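Long-range contacts in succinate dehydrogenase subunit A (Mycolicibacterium smegmatis, PDB 7D6V), which probably oxidises succinate to fumarate at a covalently bound FAD and passes the electrons to its iron-sulfur partner subunit for quinone reduction: residues Gly43-Val48 with Glu139-Leu144; Gly20-Ile25 with Phe435-Gly440. One frame throughout, in Å; residues are numbered along the deposited sequence.

Contact 1 holds the loop that carries the covalent flavin linkage against helix 136-159, whereas contact 2 packs helix 18-30, the helix of a probable Rossmann-type glycine motif, against helix 427-448. Along the chain contact 1 is nested within the loop closed by contact 2, and their centres lie about 14 Å apart. Leu-144 of contact 1 joins them, its CB resting 3.7 Å from Leu-21 CD1 and its CD2 3.7 Å from Ile-25 CD1. Three residues of contact 1, Ala-45, His-46 and Thr-47, belong to the FAD pocket. Contact 2 stands further back, the nearest approach of Gly-436 CA to the FAD being about 8 Å.

Contact 1 of 2, residues Gly43-Val48 with Glu139-Leu144; sequences GKAHTV and EIIRTL. With FAD (flavin-adenine dinucleotide), chain D.
The terminal methyl of Ile-141 touches Ala-45, Thr-47 and Val-48 of the segment 43-48, and its CG2 branch also meets Val-48. CG1 stands anti to the backbone N (chi1 -165°). Beyond it, CD1 lies 3.9 Å from Ala-45 CB and 4.1 Å from Thr-47 CB and also reaches the backbone carbon of Gly-43. The second branch, CG2, sits 3.5 Å from Val-48 CG1, the two side chains crossing obliquely. These apolar contacts lay Ala-45, Thr-47 and Val-48, which flank His-46 in sequence, against the helix.

One polar bond joins the segments. Arg-142 NH1 donates to Gly-43 O over 3.3 Å, nearly straight at 173° but weak; the oxygen lies in the guanidinium plane at its edge. Two positive charges stand close by, Lys-44 NZ being 4.6 Å from Arg-142 NH2. Their repulsion is probably offset by the iron-sulfur subunit, where the carbonyls of Glu-147 and Cys-59 bind Lys-44 NZ, and the Glu-147 carboxylate forms a weak, long ion pair with Arg-142.

Toward the cofactor, His-46 NE2 is bonded covalently to FAD C8M at 1.7 Å, the histidyl-flavin linkage characteristic of succinate dehydrogenase and fumarate reductase flavoproteins. His-46 ND1 is hydrogen-bonded to Ser-222 OG. Thr-47 OG1 spans two parts of the FAD: it donates to phosphate oxygen O1A at 2.7 Å and accepts from the ribityl hydroxyl O4' at 3.3 Å. The contact thus places the attachment loop between cofactor and helix.

The loop follows strand 34-37 and leads to strand 54-55. Helix 136-159 backs it, with Leu-144 on helix 18-30, Ile-140 between helices 427-448 and 84-102, and the iron-sulfur subunit against Lys-44, Val-48 and Arg-142.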
loop_
_atom_site.group_PDB
_atom_site.type_symbol
_atom_site.label_atom_id
_atom_site.label_comp_id
_atom_site.label_asym_id
_atom_site.label_seq_id
_atom_site.Cartn_x
_atom_site.Cartn_y
_atom_site.Cartn_z
ATOM N N GLY A 43 -0.394 9.466 5.911
ATOM C CA GLY A 43 0.154 8.657 4.842
ATOM C C GLY A 43 -0.834 7.764 4.131
ATOM O O GLY A 43 -0.416 6.844 3.424
ATOM N N LYS A 44 -2.134 8.002 4.289
ATOM C CA LYS A 44 -3.165 7.152 3.704
ATOM C C LYS A 44 -4.105 7.939 2.796
ATOM O O LYS A 44 -5.273 7.581 2.646
ATOM C CB LYS A 44 -3.955 6.437 4.797
ATOM C CG LYS A 44 -3.098 5.629 5.746
ATOM C CD LYS A 44 -3.895 4.521 6.398
ATOM C CE LYS A 44 -3.019 3.666 7.285
ATOM N NZ LYS A 44 -1.776 3.253 6.593
ATOM N N ALA A 45 -3.610 9.007 2.182
ATOM C CA ALA A 45 -4.418 9.803 1.274
ATOM C C ALA A 45 -4.589 9.085 -0.063
ATOM O O ALA A 45 -3.960 8.061 -0.334
ATOM C CB ALA A 45 -3.793 11.179 1.067
ATOM N N HIS A 46 -5.450 9.649 -0.913
ATOM C CA HIS A 46 -5.778 9.025 -2.190
ATOM C C HIS A 46 -4.572 8.913 -3.114
ATOM O O HIS A 46 -4.618 8.153 -4.085
ATOM C CB HIS A 46 -6.896 9.816 -2.872
ATOM C CG HIS A 46 -7.416 9.185 -4.125
ATOM N ND1 HIS A 46 -8.435 8.258 -4.126
ATOM C CD2 HIS A 46 -7.070 9.364 -5.422
ATOM C CE1 HIS A 46 -8.687 7.885 -5.367
ATOM N NE2 HIS A 46 -7.873 8.541 -6.173
ATOM N N THR A 47 -3.493 9.646 -2.830
ATOM C CA THR A 47 -2.291 9.565 -3.650
ATOM C C THR A 47 -1.716 8.152 -3.683
ATOM O O THR A 47 -1.083 7.766 -4.672
ATOM C CB THR A 47 -1.253 10.566 -3.133
ATOM O OG1 THR A 47 -1.817 11.880 -3.142
ATOM C CG2 THR A 47 -0.003 10.566 -3.998
ATOM N N VAL A 48 -1.944 7.358 -2.633
ATOM C CA VAL A 48 -1.399 6.004 -2.574
ATOM C C VAL A 48 -1.929 5.126 -3.698
ATOM O O VAL A 48 -1.298 4.125 -4.048
ATOM C CB VAL A 48 -1.703 5.341 -1.211
ATOM C CG1 VAL A 48 -1.129 6.151 -0.077
ATOM C CG2 VAL A 48 -3.195 5.117 -1.028
ATOM N N GLU A 139 5.053 5.382 -3.388
ATOM C CA GLU A 139 6.431 5.816 -3.182
ATOM C C GLU A 139 6.498 7.308 -2.890
ATOM O O GLU A 139 7.208 7.738 -1.973
ATOM C CB GLU A 139 7.272 5.468 -4.409
ATOM C CG GLU A 139 8.731 5.874 -4.319
ATOM C CD GLU A 139 9.544 4.953 -3.433
ATOM O OE1 GLU A 139 10.222 5.457 -2.518
ATOM O OE2 GLU A 139 9.506 3.725 -3.651
ATOM N N ILE A 140 5.743 8.109 -3.643
ATOM C CA ILE A 140 5.758 9.557 -3.452
ATOM C C ILE A 140 5.272 9.918 -2.055
ATOM O O ILE A 140 5.910 10.698 -1.334
ATOM C CB ILE A 140 4.907 10.243 -4.535
ATOM C CG1 ILE A 140 5.599 10.157 -5.890
ATOM C CG2 ILE A 140 4.644 11.691 -4.172
ATOM C CD1 ILE A 140 4.666 10.391 -7.037
ATOM N N ILE A 141 4.134 9.352 -1.648
ATOM C CA ILE A 141 3.550 9.737 -0.367
ATOM C C ILE A 141 4.395 9.220 0.795
ATOM O O ILE A 141 4.562 9.912 1.806
ATOM C CB ILE A 141 2.081 9.278 -0.285
ATOM C CG1 ILE A 141 1.361 9.995 0.860
ATOM C CG2 ILE A 141 1.974 7.774 -0.147
ATOM C CD1 ILE A 141 -0.142 9.924 0.772
ATOM N N ARG A 142 4.963 8.014 0.665
ATOM C CA ARG A 142 5.865 7.507 1.694
ATOM C C ARG A 142 7.080 8.405 1.837
ATOM O O ARG A 142 7.497 8.727 2.956
ATOM C CB ARG A 142 6.317 6.091 1.351
ATOM C CG ARG A 142 5.430 4.990 1.862
ATOM C CD ARG A 142 5.388 4.892 3.373
ATOM N NE ARG A 142 4.280 4.025 3.757
ATOM C CZ ARG A 142 3.015 4.422 3.805
ATOM N NH1 ARG A 142 2.704 5.675 3.519
ATOM N NH2 ARG A 142 2.064 3.572 4.144
ATOM N N THR A 143 7.667 8.813 0.711
ATOM C CA THR A 143 8.849 9.660 0.754
ATOM C C THR A 143 8.542 10.993 1.420
ATOM O O THR A 143 9.315 11.468 2.258
ATOM C CB THR A 143 9.381 9.872 -0.661
ATOM O OG1 THR A 143 9.450 8.610 -1.332
ATOM C CG2 THR A 143 10.758 10.471 -0.625
ATOM N N LEU A 144 7.407 11.601 1.074
ATOM C CA LEU A 144 7.054 12.883 1.678
ATOM C C LEU A 144 6.795 12.748 3.176
ATOM O O LEU A 144 7.253 13.582 3.968
ATOM C CB LEU A 144 5.841 13.473 0.967
ATOM C CG LEU A 144 6.094 13.922 -0.471
ATOM C CD1 LEU A 144 4.795 14.305 -1.141
ATOM C CD2 LEU A 144 7.075 15.075 -0.511
HETATM P PA FAD D . -4.977 13.554 -1.984
HETATM O O1A FAD D . -3.617 13.156 -1.546
HETATM O O2A FAD D . -5.787 12.610 -2.786
HETATM O O5B FAD D . -5.821 13.857 -0.662
HETATM C C5B FAD D . -6.063 15.159 -0.163
HETATM C C4B FAD D . -5.920 15.167 1.349
HETATM O O4B FAD D . -6.795 16.131 1.924
HETATM C C3B FAD D . -6.271 13.858 2.014
HETATM O O3B FAD D . -5.281 13.610 3.000
HETATM C C2B FAD D . -7.578 14.125 2.713
HETATM O O2B FAD D . -7.746 13.338 3.885
HETATM C C1B FAD D . -7.444 15.579 3.059
HETATM N N9A FAD D . -8.760 16.202 3.264
HETATM C C8A FAD D . -9.763 16.249 2.388
HETATM N N7A FAD D . -10.819 16.902 2.906
HETATM C C5A FAD D . -10.491 17.280 4.144
HETATM C C6A FAD D . -11.137 18.006 5.248
HETATM N N6A FAD D . -12.389 18.477 5.136
HETATM N N1A FAD D . -10.437 18.184 6.374
HETATM C C2A FAD D . -9.188 17.734 6.515
HETATM N N3A FAD D . -8.544 17.069 5.559
HETATM C C4A FAD D . -9.131 16.818 4.374
HETATM N N1 FAD D . -2.619 10.506 -11.437
HETATM C C2 FAD D . -1.529 10.239 -12.182
HETATM O O2 FAD D . -0.849 11.184 -12.592
HETATM N N3 FAD D . -1.145 9.003 -12.503
HETATM C C4 FAD D . -1.825 7.934 -12.108
HETATM O O4 FAD D . -1.449 6.796 -12.417
HETATM C C4X FAD D . -3.034 8.127 -11.291
HETATM N N5 FAD D . -3.765 7.090 -10.857
HETATM C C5X FAD D . -4.859 7.301 -10.109
HETATM C C6 FAD D . -5.602 6.219 -9.667
HETATM C C7 FAD D . -6.732 6.426 -8.901
HETATM C C7M FAD D . -7.546 5.262 -8.418
HETATM C C8 FAD D . -7.146 7.800 -8.554
HETATM C C8M FAD D . -8.373 8.026 -7.721
HETATM C C9 FAD D . -6.408 8.885 -8.989
HETATM C C9A FAD D . -5.281 8.678 -9.756
HETATM N N10 FAD D . -4.534 9.773 -10.200
HETATM C C10 FAD D . -3.398 9.517 -10.971
HETATM C "C1'" FAD D . -4.917 11.137 -9.855
HETATM C "C2'" FAD D . -4.002 11.655 -8.751
HETATM O "O2'" FAD D . -3.680 10.602 -7.846
HETATM C "C3'" FAD D . -4.649 12.756 -7.931
HETATM O "O3'" FAD D . -4.857 13.884 -8.770
HETATM C "C4'" FAD D . -3.747 13.167 -6.779
HETATM O "O4'" FAD D . -3.533 12.057 -5.919
HETATM C "C5'" FAD D . -4.337 14.293 -5.953
HETATM O "O5'" FAD D . -3.522 14.447 -4.801
HETATM P P FAD D . -3.792 15.558 -3.691
HETATM O O1P FAD D . -2.551 15.673 -2.879
HETATM O O2P FAD D . -4.339 16.782 -4.333
HETATM O O3P FAD D . -4.967 14.947 -2.777
#

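Contact 2 of 2, residues Gly20-Ile25 with Phe435-Gly440; sequences GLRAVI and FGRRAG
Gly-436 brings its backbone carbonyl against Ala-23, whose CA lies 3.2 Å from Gly-436 O in a CA-H...O contact and whose CB approaches the same oxygen to 3.3 Å. That carbonyl also accepts the helical bond from Gly-440 N. Having no side chain, Gly-436 lets its backbone lie directly against Ala-23, CB included.

Arg-437 comes next and lies side by side with Arg-22, both pointing the same way. Its chain leaves with CG anti to the backbone N (chi1 -176°), and this CG lies over one face of the Arg-22 guanidinium, 3.8 Å above the plane and offset toward the rim. Further out, Arg-437 CD packs 3.6 Å from Arg-22 NH1. The two guanidinium planes are turned 80° apart.

One helical turn beyond Gly-436, Gly-440 again offers no side chain: its CA is 3.8 Å from Ala-23 O and 4.2 Å from Ala-23 CA. Gly-436 and Gly-440 thus form a GxxxG pair facing Ala-23, and the axes of the two helical segments approach to 7.1 Å, crossing at -42°. Helix 427-448 is thereby packed on helix 18-30, which follows strand 11-14 of the parallel sheet and carries Gly-20 of the probable Rossmann-type motif.

No conventional hydrogen bond links the two segments. Close approach goes with the two glycines facing Ala-23, the CA-H...O contact being at most a minor part, while the arginines meet mainly through aliphatic carbon against a guanidinium face. Their like charges are probably balanced from outside, by the salt bridge of Arg-22 NH1 to Glu-100 and by weak, long ion pairs of both arginines to Glu-26.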
loop_
_atom_site.group_PDB
_atom_site.type_symbol
_atom_site.label_atom_id
_atom_site.label_comp_id
_atom_site.label_asym_id
_atom_site.label_seq_id
_atom_site.Cartn_x
_atom_site.Cartn_y
_atom_site.Cartn_z
ATOM N N GLY A 20 -0.179 18.572 -0.369
ATOM C CA GLY A 20 -0.155 19.070 0.994
ATOM C C GLY A 20 1.176 18.839 1.679
ATOM O O GLY A 20 1.705 19.735 2.340
ATOM N N LEU A 21 1.742 17.642 1.528
ATOM C CA LEU A 21 3.015 17.356 2.179
ATOM C C LEU A 21 4.149 18.173 1.574
ATOM O O LEU A 21 5.027 18.655 2.303
ATOM C CB LEU A 21 3.312 15.860 2.111
ATOM C CG LEU A 21 2.363 15.005 2.954
ATOM C CD1 LEU A 21 2.827 13.567 3.025
ATOM C CD2 LEU A 21 2.221 15.589 4.345
ATOM N N ARG A 22 4.149 18.358 0.250
ATOM C CA ARG A 22 5.173 19.196 -0.363
ATOM C C ARG A 22 5.057 20.638 0.117
ATOM O O ARG A 22 6.072 21.298 0.383
ATOM C CB ARG A 22 5.067 19.114 -1.886
ATOM C CG ARG A 22 6.304 19.585 -2.625
ATOM C CD ARG A 22 7.554 18.967 -2.038
ATOM N NE ARG A 22 8.771 19.566 -2.571
ATOM C CZ ARG A 22 9.394 20.605 -2.030
ATOM N NH1 ARG A 22 10.497 21.079 -2.585
ATOM N NH2 ARG A 22 8.914 21.174 -0.936
ATOM N N ALA A 23 3.824 21.138 0.251
ATOM C CA ALA A 23 3.621 22.484 0.775
ATOM C C ALA A 23 4.117 22.603 2.208
ATOM O O ALA A 23 4.704 23.622 2.587
ATOM C CB ALA A 23 2.143 22.862 0.691
ATOM N N VAL A 24 3.872 21.579 3.026
ATOM C CA VAL A 24 4.335 21.600 4.412
ATOM C C VAL A 24 5.855 21.656 4.464
ATOM O O VAL A 24 6.442 22.429 5.234
ATOM C CB VAL A 24 3.792 20.383 5.176
ATOM C CG1 VAL A 24 4.401 20.316 6.562
ATOM C CG2 VAL A 24 2.290 20.458 5.257
ATOM N N ILE A 25 6.515 20.834 3.646
ATOM C CA ILE A 25 7.976 20.830 3.617
ATOM C C ILE A 25 8.504 22.199 3.207
ATOM O O ILE A 25 9.428 22.739 3.827
ATOM C CB ILE A 25 8.490 19.719 2.683
ATOM C CG1 ILE A 25 8.096 18.348 3.226
ATOM C CG2 ILE A 25 9.993 19.810 2.522
ATOM C CD1 ILE A 25 8.220 17.237 2.225
ATOM N N PHE A 435 3.251 22.447 -7.618
ATOM C CA PHE A 435 2.379 23.481 -7.097
ATOM C C PHE A 435 2.132 23.369 -5.602
ATOM O O PHE A 435 1.740 24.364 -4.995
ATOM C CB PHE A 435 1.071 23.493 -7.884
ATOM C CG PHE A 435 1.253 23.934 -9.303
ATOM C CD1 PHE A 435 1.207 23.023 -10.342
ATOM C CD2 PHE A 435 1.537 25.256 -9.592
ATOM C CE1 PHE A 435 1.400 23.430 -11.643
ATOM C CE2 PHE A 435 1.731 25.667 -10.892
ATOM C CZ PHE A 435 1.663 24.754 -11.917
ATOM N N GLY A 436 2.434 22.233 -4.968
ATOM C CA GLY A 436 2.535 22.228 -3.522
ATOM C C GLY A 436 3.699 23.066 -3.039
ATOM O O GLY A 436 3.566 23.837 -2.084
ATOM N N ARG A 437 4.851 22.950 -3.706
ATOM C CA ARG A 437 5.965 23.826 -3.365
ATOM C C ARG A 437 5.613 25.287 -3.615
ATOM O O ARG A 437 5.900 26.155 -2.778
ATOM C CB ARG A 437 7.209 23.432 -4.154
ATOM C CG ARG A 437 8.427 24.237 -3.775
ATOM C CD ARG A 437 9.621 23.874 -4.617
ATOM N NE ARG A 437 10.614 24.939 -4.610
ATOM C CZ ARG A 437 10.550 26.023 -5.375
ATOM N NH1 ARG A 437 11.500 26.942 -5.300
ATOM N NH2 ARG A 437 9.536 26.190 -6.211
ATOM N N ARG A 438 4.980 25.581 -4.757
ATOM C CA ARG A 438 4.588 26.963 -5.028
ATOM C C ARG A 438 3.610 27.483 -3.977
ATOM O O ARG A 438 3.711 28.636 -3.548
ATOM C CB ARG A 438 3.981 27.096 -6.425
ATOM C CG ARG A 438 4.868 26.633 -7.563
ATOM C CD ARG A 438 6.094 27.499 -7.732
ATOM N NE ARG A 438 5.792 28.797 -8.324
ATOM C CZ ARG A 438 6.570 29.413 -9.207
ATOM N NH1 ARG A 438 7.694 28.844 -9.614
ATOM N NH2 ARG A 438 6.223 30.595 -9.689
ATOM N N ALA A 439 2.656 26.650 -3.551
ATOM C CA ALA A 439 1.668 27.077 -2.566
ATOM C C ALA A 439 2.305 27.332 -1.209
ATOM O O ALA A 439 1.984 28.325 -0.545
ATOM C CB ALA A 439 0.564 26.029 -2.446
ATOM N N GLY A 440 3.204 26.447 -0.774
ATOM C CA GLY A 440 3.907 26.686 0.475
ATOM C C GLY A 440 4.721 27.963 0.443
ATOM O O GLY A 440 4.713 28.744 1.400
#